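Local atomic coordinates of Two-component system sensor histidine kinase (Bacteroides thetaiotaomicron, PDB entry 3OTT), a protein that probably senses saccharides through its propeller-bearing extracellular region and relays the signal by histidine phosphorylation, as a membrane-bound kinase with transcription-factor activity. Residues Y46-S50 / E677-Y683; G118-L123 / N146-I151; Q549-F553 / T586-R590. All blocks are in the same frame, centred on the assembly; numbering follows the deposited sequence.

Contact 1: residues Y46-S50 / E677-Y683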
ATOM      1  N   TYR B  46      27.632  11.984   6.442  1.00 15.01           N
ATOM      2  CA  TYR B  46      28.058  12.661   5.236  1.00 15.00           C
ATOM      3  C   TYR B  46      26.862  13.356   4.650  1.00 15.29           C
ATOM      4  O   TYR B  46      25.835  12.704   4.382  1.00 15.68           O
ATOM      5  CB  TYR B  46      28.600  11.676   4.214  1.00 14.48           C
ATOM      6  CG  TYR B  46      29.071  12.319   2.920  1.00 16.34           C
ATOM      7  CD1 TYR B  46      30.024  13.324   2.925  1.00 14.71           C
ATOM      8  CD2 TYR B  46      28.581  11.898   1.703  1.00 16.12           C
ATOM      9  CE1 TYR B  46      30.478  13.880   1.780  1.00 15.44           C
ATOM     10  CE2 TYR B  46      29.012  12.460   0.545  1.00 17.12           C
ATOM     11  CZ  TYR B  46      29.967  13.446   0.575  1.00 18.86           C
ATOM     12  OH  TYR B  46      30.412  14.011  -0.615  1.00 19.11           O
ATOM     13  N   ASP B  47      26.969  14.661   4.435  1.00 13.84           N
ATOM     14  CA  ASP B  47      25.795  15.392   3.953  1.00 14.43           C
ATOM     15  C   ASP B  47      25.905  15.768   2.487  1.00 14.58           C
ATOM     16  O   ASP B  47      25.131  16.606   2.009  1.00 15.47           O
ATOM     17  CB  ASP B  47      25.590  16.673   4.787  1.00 15.38           C
ATOM     18  CG  ASP B  47      26.760  17.681   4.643  1.00 17.81           C
ATOM     19  OD1 ASP B  47      27.697  17.407   3.838  1.00 18.65           O
ATOM     20  OD2 ASP B  47      26.712  18.766   5.303  1.00 18.61           O
ATOM     21  N   GLY B  48      26.876  15.204   1.785  1.00 12.87           N
ATOM     22  CA  GLY B  48      27.043  15.498   0.387  1.00 14.52           C
ATOM     23  C   GLY B  48      28.083  16.590   0.136  1.00 17.11           C
ATOM     24  O   GLY B  48      28.421  16.821  -0.996  1.00 17.36           O
ATOM     25  N   TYR B  49      28.581  17.247   1.198  1.00 17.22           N
ATOM     26  CA  TYR B  49      29.618  18.285   1.114  1.00 19.24           C
ATOM     27  C   TYR B  49      30.826  17.851   1.910  1.00 19.79           C
ATOM     28  O   TYR B  49      31.903  17.834   1.376  1.00 21.57           O
ATOM     29  CB  TYR B  49      29.109  19.632   1.688  1.00 18.72           C
ATOM     30  CG  TYR B  49      28.092  20.312   0.793  1.00 20.58           C
ATOM     31  CD1 TYR B  49      26.731  19.938   0.807  1.00 18.63           C
ATOM     32  CD2 TYR B  49      28.492  21.322  -0.094  1.00 20.73           C
ATOM     33  CE1 TYR B  49      25.814  20.587  -0.029  1.00 20.95           C
ATOM     34  CE2 TYR B  49      27.576  21.977  -0.913  1.00 22.75           C
ATOM     35  CZ  TYR B  49      26.246  21.590  -0.892  1.00 21.81           C
ATOM     36  OH  TYR B  49      25.371  22.266  -1.726  1.00 24.60           O
ATOM     37  N   SER B  50      30.651  17.507   3.190  1.00 19.02           N
ATOM     38  CA  SER B  50      31.766  17.037   3.991  1.00 18.82           C
ATOM     39  C   SER B  50      31.329  15.933   4.944  1.00 17.89           C
ATOM     40  O   SER B  50      30.142  15.768   5.205  1.00 17.63           O
ATOM     41  CB  SER B  50      32.367  18.175   4.803  1.00 18.87           C
ATOM     42  OG  SER B  50      31.389  18.710   5.651  1.00 22.43           O
ATOM     43  N   GLU B 677      26.718  25.121   8.591  1.00 19.63           N
ATOM     44  CA  GLU B 677      26.767  24.408   7.317  1.00 20.19           C
ATOM     45  C   GLU B 677      25.377  23.971   6.975  1.00 19.09           C
ATOM     46  O   GLU B 677      24.619  23.598   7.837  1.00 19.08           O
ATOM     47  CB  GLU B 677      27.692  23.192   7.369  1.00 20.37           C
ATOM     48  CG  GLU B 677      29.133  23.621   7.475  1.00 24.78           C
ATOM     49  CD  GLU B 677      30.073  22.476   7.708  1.00 33.15           C
ATOM     50  OE1 GLU B 677      29.618  21.302   7.715  1.00 36.06           O
ATOM     51  OE2 GLU B 677      31.274  22.762   7.904  1.00 38.18           O
ATOM     52  N   LEU B 678      25.082  23.962   5.694  1.00 18.83           N
ATOM     53  CA  LEU B 678      23.736  23.672   5.192  1.00 19.47           C
ATOM     54  C   LEU B 678      23.866  22.569   4.133  1.00 18.68           C
ATOM     55  O   LEU B 678      24.904  22.458   3.476  1.00 19.85           O
ATOM     56  CB  LEU B 678      23.113  24.956   4.578  1.00 18.52           C
ATOM     57  CG  LEU B 678      23.742  25.472   3.278  1.00 22.66           C
ATOM     58  CD1 LEU B 678      23.074  24.882   2.017  1.00 23.38           C
ATOM     59  CD2 LEU B 678      23.658  26.959   3.214  1.00 24.68           C
ATOM     60  N   SER B 679      22.837  21.773   3.937  1.00 18.34           N
ATOM     61  CA  SER B 679      22.861  20.854   2.786  1.00 19.10           C
ATOM     62  C   SER B 679      21.450  20.467   2.380  1.00 19.51           C
ATOM     63  O   SER B 679      20.573  20.352   3.231  1.00 21.67           O
ATOM     64  CB  SER B 679      23.664  19.593   3.150  1.00 19.72           C
ATOM     65  OG  SER B 679      23.485  18.584   2.173  1.00 19.24           O
ATOM     66  N   ASP B 680      21.230  20.230   1.102  1.00 18.98           N
ATOM     67  CA  ASP B 680      20.005  19.622   0.638  1.00 18.26           C
ATOM     68  C   ASP B 680      20.281  18.164   0.173  1.00 17.84           C
ATOM     69  O   ASP B 680      19.510  17.576  -0.597  1.00 18.08           O
ATOM     70  CB  ASP B 680      19.391  20.449  -0.483  1.00 19.27           C
ATOM     71  CG  ASP B 680      20.332  20.610  -1.733  1.00 23.72           C
ATOM     72  OD1 ASP B 680      21.545  20.208  -1.737  1.00 23.94           O
ATOM     73  OD2 ASP B 680      19.831  21.199  -2.735  1.00 28.28           O
ATOM     74  N   LEU B 681      21.374  17.594   0.668  1.00 16.64           N
ATOM     75  CA  LEU B 681      21.727  16.155   0.431  1.00 16.63           C
ATOM     76  C   LEU B 681      21.907  15.873  -1.054  1.00 17.34           C
ATOM     77  O   LEU B 681      21.196  15.073  -1.600  1.00 19.01           O
ATOM     78  CB  LEU B 681      20.656  15.201   0.990  1.00 15.55           C
ATOM     79  CG  LEU B 681      20.186  15.334   2.465  1.00 15.10           C
ATOM     80  CD1 LEU B 681      19.088  14.230   2.710  1.00 16.43           C
ATOM     81  CD2 LEU B 681      21.266  15.218   3.499  1.00 11.91           C
ATOM     82  N   PRO B 682      22.822  16.578  -1.720  1.00 16.72           N
ATOM     83  CA  PRO B 682      22.940  16.424  -3.167  1.00 17.36           C
ATOM     84  C   PRO B 682      23.784  15.166  -3.616  1.00 18.40           C
ATOM     85  O   PRO B 682      24.561  15.214  -4.560  1.00 19.41           O
ATOM     86  CB  PRO B 682      23.604  17.730  -3.581  1.00 16.31           C
ATOM     87  CG  PRO B 682      24.538  18.055  -2.414  1.00 15.11           C
ATOM     88  CD  PRO B 682      23.794  17.548  -1.170  1.00 16.00           C
ATOM     89  N   TYR B 683      23.568  14.030  -2.973  1.00 18.88           N
ATOM     90  CA  TYR B 683      24.204  12.781  -3.384  1.00 19.44           C
ATOM     91  C   TYR B 683      24.137  12.495  -4.882  1.00 22.24           C
ATOM     92  O   TYR B 683      25.133  12.063  -5.475  1.00 22.25           O
ATOM     93  CB  TYR B 683      23.587  11.611  -2.631  1.00 19.09           C
ATOM     94  CG  TYR B 683      23.619  11.803  -1.131  1.00 16.93           C
ATOM     95  CD1 TYR B 683      24.785  12.227  -0.473  1.00 15.23           C
ATOM     96  CD2 TYR B 683      22.470  11.609  -0.375  1.00 15.96           C
ATOM     97  CE1 TYR B 683      24.802  12.448   0.912  1.00 14.17           C
ATOM     98  CE2 TYR B 683      22.461  11.827   0.992  1.00 14.87           C
ATOM     99  CZ  TYR B 683      23.650  12.229   1.640  1.00 13.99           C
ATOM    100  OH  TYR B 683      23.613  12.396   3.018  1.00 14.26           O
TER
HETATM  101  O   HOH W   1      28.984  20.264   5.337  1.00  3.74           O
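The backbone of Tyr46-Ser50 leaves strand 42-46 in a tight turn that leads into strand 51-53, while Glu677-Tyr683 runs off the end of strand 674-679 into a loop that bends at Leu681. The turn meets the bend at Gly48 and Leu681, whose CA atoms are 5.4 Å apart. A CB on Gly48 would come within 2.7 Å of Pro682 CD and, at phi 96° and psi -8°, would also jam against the carbonyl O of Asp47. Asp47 OD1 shapes the turn from within: it accepts from Tyr49 N (2.8 Å), an Asx turn, and from Ser50 N (3.0 Å), which completes an Asx motif. On the other segment, Ser679 OG makes an ST turn with Leu681 N (2.8 Å) and donates across the interface to Asp47 O (2.6 Å). The joint links a propeller blade with the C-terminal Y_Y_Y beta-sandwich, the turn of the blade packing on the end of strand 674-679 and the loop after it. Tyr683 OH donates to Tyr46 O (2.6 Å), and the two tyrosines also touch through Tyr46 CD2 and Tyr683 CE1 (3.9 Å). Tyr49 CE1 packs on Pro682 CG (3.7 Å), and the Tyr49 ring forms a cation-pi contact with Lys688. A water donates to Asp47 OD2 and Glu677 OE1 (both 2.7 Å) and accepts from Ser50 OG (2.9 Å), easing the proximity of the two acids; Glu677 is also salt-bridged to Arg711. The side chain of Leu681 is about 4 Å, nearest atoms, from a bound hexatantalum dodecabromide, and Arg634 NH1, from that pocket, hydrogen-bonds to Asp680 O.

Contact 2: residues G118-L123 / N146-I151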
ATOM      1  N   GLY B 118      24.163 -11.461  15.326  1.00 12.77           N
ATOM      2  CA  GLY B 118      25.186 -12.464  15.107  1.00 12.81           C
ATOM      3  C   GLY B 118      26.560 -11.980  15.583  1.00 14.68           C
ATOM      4  O   GLY B 118      27.006 -10.877  15.222  1.00 14.29           O
ATOM      5  N   ALA B 119      27.255 -12.831  16.322  1.00 14.39           N
ATOM      6  CA  ALA B 119      28.519 -12.474  16.941  1.00 15.74           C
ATOM      7  C   ALA B 119      29.596 -13.537  16.707  1.00 16.21           C
ATOM      8  O   ALA B 119      29.321 -14.620  16.186  1.00 17.08           O
ATOM      9  CB  ALA B 119      28.315 -12.227  18.469  1.00 14.88           C
ATOM     10  N   LEU B 120      30.828 -13.222  17.084  1.00 17.86           N
ATOM     11  CA  LEU B 120      31.935 -14.135  16.891  1.00 19.24           C
ATOM     12  C   LEU B 120      31.732 -15.397  17.688  1.00 21.04           C
ATOM     13  O   LEU B 120      32.250 -16.457  17.282  1.00 21.31           O
ATOM     14  CB  LEU B 120      33.276 -13.496  17.264  1.00 18.96           C
ATOM     15  CG  LEU B 120      33.909 -12.608  16.178  1.00 19.98           C
ATOM     16  CD1 LEU B 120      35.401 -12.355  16.474  1.00 20.25           C
ATOM     17  CD2 LEU B 120      33.728 -13.183  14.749  1.00 15.64           C
ATOM     18  N   ASN B 121      31.030 -15.296  18.829  1.00 21.67           N
ATOM     19  CA  ASN B 121      30.704 -16.510  19.596  1.00 23.43           C
ATOM     20  C   ASN B 121      29.249 -16.755  20.010  1.00 21.74           C
ATOM     21  O   ASN B 121      29.002 -17.251  21.083  1.00 23.18           O
ATOM     22  CB  ASN B 121      31.700 -16.745  20.773  1.00 25.91           C
ATOM     23  CG  ASN B 121      31.792 -18.290  21.196  1.00 30.03           C
ATOM     24  OD1 ASN B 121      31.516 -18.670  22.351  1.00 33.13           O
ATOM     25  ND2 ASN B 121      32.173 -19.140  20.246  1.00 33.99           N
ATOM     26  N   GLY B 122      28.288 -16.442  19.146  1.00 20.34           N
ATOM     27  CA  GLY B 122      26.902 -16.846  19.350  1.00 17.71           C
ATOM     28  C   GLY B 122      25.912 -16.036  18.508  1.00 17.58           C
ATOM     29  O   GLY B 122      26.252 -14.995  17.912  1.00 15.89           O
ATOM     30  N   LEU B 123      24.681 -16.540  18.470  1.00 16.49           N
ATOM     31  CA  LEU B 123      23.585 -15.955  17.772  1.00 15.87           C
ATOM     32  C   LEU B 123      22.530 -15.645  18.802  1.00 16.03           C
ATOM     33  O   LEU B 123      22.276 -16.473  19.712  1.00 14.62           O
ATOM     34  CB  LEU B 123      23.003 -16.936  16.724  1.00 15.88           C
ATOM     35  CG  LEU B 123      21.756 -16.516  15.934  1.00 15.77           C
ATOM     36  CD1 LEU B 123      22.066 -15.337  14.963  1.00 10.88           C
ATOM     37  CD2 LEU B 123      21.122 -17.720  15.161  1.00 17.00           C
ATOM     38  N   ASN B 146      28.830 -21.496  16.022  1.00 21.62           N
ATOM     39  CA  ASN B 146      28.433 -20.317  16.820  1.00 21.23           C
ATOM     40  C   ASN B 146      29.049 -19.011  16.319  1.00 19.43           C
ATOM     41  O   ASN B 146      28.672 -17.952  16.792  1.00 18.41           O
ATOM     42  CB  ASN B 146      28.859 -20.505  18.290  1.00 21.83           C
ATOM     43  CG  ASN B 146      28.122 -21.686  18.960  1.00 27.38           C
ATOM     44  OD1 ASN B 146      26.871 -21.816  18.849  1.00 28.06           O
ATOM     45  ND2 ASN B 146      28.891 -22.575  19.624  1.00 28.81           N
ATOM     46  N   THR B 147      30.010 -19.088  15.391  1.00 17.58           N
ATOM     47  CA  THR B 147      30.526 -17.889  14.723  1.00 15.91           C
ATOM     48  C   THR B 147      29.649 -17.447  13.548  1.00 15.66           C
ATOM     49  O   THR B 147      29.658 -18.091  12.503  1.00 15.66           O
ATOM     50  CB  THR B 147      31.976 -18.064  14.298  1.00 15.56           C
ATOM     51  OG1 THR B 147      32.748 -18.307  15.471  1.00 16.21           O
ATOM     52  CG2 THR B 147      32.547 -16.770  13.667  1.00 17.57           C
ATOM     53  N   ILE B 148      28.940 -16.327  13.721  1.00 14.43           N
ATOM     54  CA  ILE B 148      27.958 -15.818  12.784  1.00 14.14           C
ATOM     55  C   ILE B 148      28.503 -14.643  12.010  1.00 15.86           C
ATOM     56  O   ILE B 148      28.975 -13.674  12.626  1.00 16.62           O
ATOM     57  CB  ILE B 148      26.721 -15.294  13.547  1.00 13.81           C
ATOM     58  CG1 ILE B 148      26.261 -16.291  14.610  1.00 13.43           C
ATOM     59  CG2 ILE B 148      25.566 -14.972  12.581  1.00 13.14           C
ATOM     60  CD1 ILE B 148      25.958 -17.723  14.075  1.00 15.39           C
ATOM     61  N   TYR B 149      28.432 -14.698  10.678  1.00 16.50           N
ATOM     62  CA  TYR B 149      28.882 -13.565   9.854  1.00 16.92           C
ATOM     63  C   TYR B 149      27.777 -12.790   9.151  1.00 16.52           C
ATOM     64  O   TYR B 149      27.992 -11.685   8.730  1.00 15.87           O
ATOM     65  CB  TYR B 149      29.924 -13.994   8.792  1.00 16.34           C
ATOM     66  CG  TYR B 149      31.187 -14.518   9.372  1.00 16.61           C
ATOM     67  CD1 TYR B 149      31.899 -13.782  10.348  1.00 17.60           C
ATOM     68  CD2 TYR B 149      31.702 -15.711   8.941  1.00 17.43           C
ATOM     69  CE1 TYR B 149      33.084 -14.243  10.860  1.00 18.12           C
ATOM     70  CE2 TYR B 149      32.858 -16.212   9.471  1.00 21.53           C
ATOM     71  CZ  TYR B 149      33.569 -15.464  10.425  1.00 20.57           C
ATOM     72  OH  TYR B 149      34.729 -15.986  10.946  1.00 18.34           O
ATOM     73  N   SER B 150      26.633 -13.414   8.927  1.00 17.73           N
ATOM     74  CA  SER B 150      25.599 -12.783   8.114  1.00 18.26           C
ATOM     75  C   SER B 150      24.259 -13.339   8.491  1.00 17.06           C
ATOM     76  O   SER B 150      24.114 -14.534   8.711  1.00 16.89           O
ATOM     77  CB  SER B 150      25.837 -13.063   6.626  1.00 20.06           C
ATOM     78  OG  SER B 150      24.901 -12.239   5.881  1.00 25.70           O
ATOM     79  N   ILE B 151      23.310 -12.446   8.660  1.00 17.07           N
ATOM     80  CA  ILE B 151      21.931 -12.805   8.886  1.00 17.64           C
ATOM     81  C   ILE B 151      20.966 -11.900   8.154  1.00 17.35           C
ATOM     82  O   ILE B 151      21.209 -10.676   8.093  1.00 16.71           O
ATOM     83  CB  ILE B 151      21.518 -13.143  10.359  1.00 18.20           C
ATOM     84  CG1 ILE B 151      20.108 -12.686  10.605  1.00 20.03           C
ATOM     85  CG2 ILE B 151      22.438 -12.650  11.419  1.00 20.72           C
ATOM     86  CD1 ILE B 151      19.513 -13.381  11.698  1.00 26.60           C
TER
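Gly122 N approaches Asn146 O to 2.8 Å without making a hydrogen bond, because the angle is poor; this close approach lies where a hairpin of one beta-propeller blade packs on the next. Gly118-Leu123 spans the turn between strands 114-119 and 122-127, the two middle strands of one four-stranded blade, closed by Ala119 N to Gly122 O (2.9 Å). Asn146-Ile151 enters strand 148-153, the first strand of the following blade, and lies within a two-component regulator propeller repeat. Only two hydrogen bonds join the segments: Ile148 N to Ala119 O (3.0 Å), almost straight at 175°, and Thr147 OG1 to Leu120 O (2.6 Å). Thr147 CA adds a CA-H...O contact to the same Leu120 O at 3.4 Å. Two glycines matter here: on the strand, a CB on Gly118 would fall 2.4 Å from Ile148 CG2; in the hairpin, Gly122, at phi 162° and psi 168°, takes a conformation in which a CB would jam against the preceding carbonyl. Ile148 points toward the hairpin and fills the space between the blades, with CG1 3.9 Å from Leu123 CB and CB 3.6 Å from Gly118 CA. Val161 and Trp116, on the adjoining strands of the two blades, extend this apolar layer. Beyond Ile148, Tyr149 and Ser150 form a classic beta bulge against strand 159-163, and Ile151 again points toward the hairpin, its CG2 4.5 Å from Leu123 CD1. Nearer the surface, Leu120 CD2 rests 3.9 Å from Thr147 CG2 and 4.1 Å from Tyr149 CE1.

Contact 3: residues Q549-F553 / T586-R590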
ATOM      1  N   GLN B 549       1.709  20.463 -44.573  1.00 26.53           N
ATOM      2  CA  GLN B 549       2.973  19.743 -44.787  1.00 28.20           C
ATOM      3  C   GLN B 549       2.981  18.510 -43.861  1.00 27.93           C
ATOM      4  O   GLN B 549       2.404  18.487 -42.778  1.00 25.65           O
ATOM      5  CB  GLN B 549       4.191  20.652 -44.495  1.00 28.93           C
ATOM      6  CG  GLN B 549       5.214  20.753 -45.624  1.00 36.00           C
ATOM      7  CD  GLN B 549       6.545  21.420 -45.179  1.00 43.76           C
ATOM      8  OE1 GLN B 549       6.779  22.590 -45.475  1.00 47.73           O
ATOM      9  NE2 GLN B 549       7.411  20.666 -44.475  1.00 42.06           N
ATOM     10  N   SER B 550       3.659  17.478 -44.292  1.00 29.36           N
ATOM     11  CA  SER B 550       3.523  16.215 -43.649  1.00 30.45           C
ATOM     12  C   SER B 550       4.867  15.528 -43.599  1.00 31.03           C
ATOM     13  O   SER B 550       5.671  15.696 -44.499  1.00 31.07           O
ATOM     14  CB  SER B 550       2.526  15.393 -44.482  1.00 31.00           C
ATOM     15  OG  SER B 550       2.184  14.292 -43.720  1.00 34.79           O
ATOM     16  N   ILE B 551       5.131  14.781 -42.529  1.00 31.85           N
ATOM     17  CA  ILE B 551       6.370  14.000 -42.423  1.00 32.57           C
ATOM     18  C   ILE B 551       6.055  12.634 -41.870  1.00 33.12           C
ATOM     19  O   ILE B 551       5.019  12.423 -41.256  1.00 32.24           O
ATOM     20  CB  ILE B 551       7.407  14.629 -41.449  1.00 33.16           C
ATOM     21  CG1 ILE B 551       6.736  14.990 -40.129  1.00 32.02           C
ATOM     22  CG2 ILE B 551       8.126  15.824 -42.088  1.00 33.61           C
ATOM     23  CD1 ILE B 551       7.624  14.862 -38.963  1.00 32.07           C
ATOM     24  N   SER B 552       6.960  11.697 -42.075  1.00 34.92           N
ATOM     25  CA  SER B 552       6.832  10.407 -41.424  1.00 36.22           C
ATOM     26  C   SER B 552       8.095  10.229 -40.644  1.00 36.91           C
ATOM     27  O   SER B 552       9.138  10.739 -41.010  1.00 37.34           O
ATOM     28  CB  SER B 552       6.641   9.274 -42.436  1.00 36.47           C
ATOM     29  OG  SER B 552       7.844   9.056 -43.130  1.00 39.93           O
ATOM     30  N   PHE B 553       8.011   9.530 -39.539  1.00 38.01           N
ATOM     31  CA  PHE B 553       9.172   9.451 -38.718  1.00 40.94           C
ATOM     32  C   PHE B 553       9.331   8.050 -38.207  1.00 44.04           C
ATOM     33  O   PHE B 553       8.357   7.376 -37.871  1.00 43.36           O
ATOM     34  CB  PHE B 553       9.113  10.470 -37.567  1.00 39.29           C
ATOM     35  CG  PHE B 553       7.887  10.364 -36.731  1.00 36.25           C
ATOM     36  CD1 PHE B 553       7.733   9.309 -35.819  1.00 34.16           C
ATOM     37  CD2 PHE B 553       6.879  11.297 -36.848  1.00 33.41           C
ATOM     38  CE1 PHE B 553       6.595   9.182 -35.049  1.00 31.67           C
ATOM     39  CE2 PHE B 553       5.735  11.181 -36.066  1.00 31.92           C
ATOM     40  CZ  PHE B 553       5.594  10.113 -35.164  1.00 30.75           C
ATOM     41  N   THR B 586      10.853  23.545 -38.585  1.00 29.85           N
ATOM     42  CA  THR B 586      11.495  22.717 -39.623  1.00 30.81           C
ATOM     43  C   THR B 586      10.820  21.369 -39.826  1.00 30.21           C
ATOM     44  O   THR B 586      10.932  20.770 -40.891  1.00 31.24           O
ATOM     45  CB  THR B 586      12.961  22.419 -39.317  1.00 31.06           C
ATOM     46  OG1 THR B 586      13.017  21.573 -38.157  1.00 29.42           O
ATOM     47  CG2 THR B 586      13.768  23.724 -39.114  1.00 30.58           C
ATOM     48  N   MET B 587      10.173  20.875 -38.779  1.00 29.56           N
ATOM     49  CA  MET B 587       9.534  19.542 -38.780  1.00 29.56           C
ATOM     50  C   MET B 587      10.503  18.344 -38.741  1.00 30.13           C
ATOM     51  O   MET B 587      10.053  17.208 -38.946  1.00 29.12           O
ATOM     52  CB  MET B 587       8.486  19.373 -39.894  1.00 28.73           C
ATOM     53  CG  MET B 587       7.265  20.240 -39.679  1.00 28.75           C
ATOM     54  SD  MET B 587       5.993  20.013 -40.932  1.00 31.30           S
ATOM     55  CE  MET B 587       5.136  18.493 -40.383  1.00 26.12           C
ATOM     56  N   ASP B 588      11.792  18.626 -38.500  1.00 30.92           N
ATOM     57  CA  ASP B 588      12.794  17.651 -38.074  1.00 33.38           C
ATOM     58  C   ASP B 588      12.296  16.848 -36.844  1.00 32.20           C
ATOM     59  O   ASP B 588      12.040  17.423 -35.781  1.00 30.87           O
ATOM     60  CB  ASP B 588      14.162  18.326 -37.692  1.00 35.19           C
ATOM     61  CG  ASP B 588      14.917  18.930 -38.890  1.00 42.66           C
ATOM     62  OD1 ASP B 588      14.588  18.636 -40.079  1.00 47.38           O
ATOM     63  OD2 ASP B 588      15.885  19.709 -38.637  1.00 49.49           O
ATOM     64  N   ALA B 589      12.200  15.532 -36.997  1.00 32.38           N
ATOM     65  CA  ALA B 589      11.795  14.626 -35.921  1.00 33.41           C
ATOM     66  C   ALA B 589      12.999  13.951 -35.297  1.00 34.83           C
ATOM     67  O   ALA B 589      13.832  13.445 -36.018  1.00 36.45           O
ATOM     68  CB  ALA B 589      10.863  13.574 -36.460  1.00 32.61           C
ATOM     69  N   ARG B 590      13.098  13.926 -33.977  1.00 35.21           N
ATOM     70  CA  ARG B 590      14.223  13.223 -33.352  1.00 37.43           C
ATOM     71  C   ARG B 590      13.771  12.238 -32.298  1.00 37.07           C
ATOM     72  O   ARG B 590      13.046  12.618 -31.395  1.00 35.90           O
ATOM     73  CB  ARG B 590      15.179  14.224 -32.715  1.00 38.80           C
ATOM     74  CG  ARG B 590      16.140  14.828 -33.684  1.00 43.49           C
ATOM     75  CD  ARG B 590      17.185  15.625 -32.908  1.00 54.14           C
ATOM     76  NE  ARG B 590      18.399  15.784 -33.705  1.00 59.55           N
ATOM     77  CZ  ARG B 590      19.586  16.128 -33.220  1.00 64.44           C
ATOM     78  NH1 ARG B 590      19.746  16.369 -31.919  1.00 65.48           N
ATOM     79  NH2 ARG B 590      20.624  16.231 -34.050  1.00 65.89           N
TER
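Met587 reaches across the gap between two blades and lies along Gln549 and Ile551, its CE 3.6 Å from Gln549 O and 3.9 Å from Ile551 CG1. It covers more of this interface than any other residue, with 107 Å² of its surface buried by Gln549-Phe553. The extended chi2 (t) carries SD out to the neighbouring strand, where it also comes 3.9 Å from Gln549 NE2, and chi3 (p) turns CE onto the backbone. Ile551 also touches the turn: its CD1 is 3.4 Å from Met587 O and 4.3 Å from Ala589 CB. Farther along, Phe553 CB meets Ala589 CB at 3.7 Å; CA-to-CB of Phe553 points toward the partner segment, but its ring leads away and meets Trp580. Side chains alternate on both segments, with Gln549, Ile551 and Phe553 facing Met587 and Ala589, whereas Ser550, Ser552, Asp588 and Arg590 point away. No hydrogen bond crosses, and the CA pairs Ile551-Met587 and Phe553-Ala589 stay 7.3 and 6.4 Å apart, so side chains bridge the two segments, packing on each other and on backbone carbonyls, and no continuous sheet forms. Met587 has positive phi (72°) in the hairpin turn leading into strand 589-591, where Thr586 OG1 accepts from Asp588 N (3.2 Å) in an ST turn. Trp531 and Arg540 of the preceding blade also touch Met587. The segments lie on and beside the outermost strands, 547-552 and 589-591, of consecutive four-stranded blades, and such mainly apolar packing between neighbouring sheets is characteristic of a beta-propeller.

How the contacts relate
Contacts 2 and 3 each join consecutive blades of a propeller, but in different propellers and at different places in the blade: 118-123/146-151 packs a hairpin of middle strands on the first strand of the next blade, with two hydrogen bonds, while 549-553/586-590 packs outermost strands and an adjoining turn on each other without a hydrogen bond, mainly through apolar side chains. Both are partly buried and lie on opposite sides of the chain's centre, their own centres 65 Å apart. Contact 1 is the buried one, 19 Å from that centre; it joins different domains, the first propeller and the C-terminal sandwich, and is the most polar, using turn motifs and a bridging water. Along the sequence it encloses the other two.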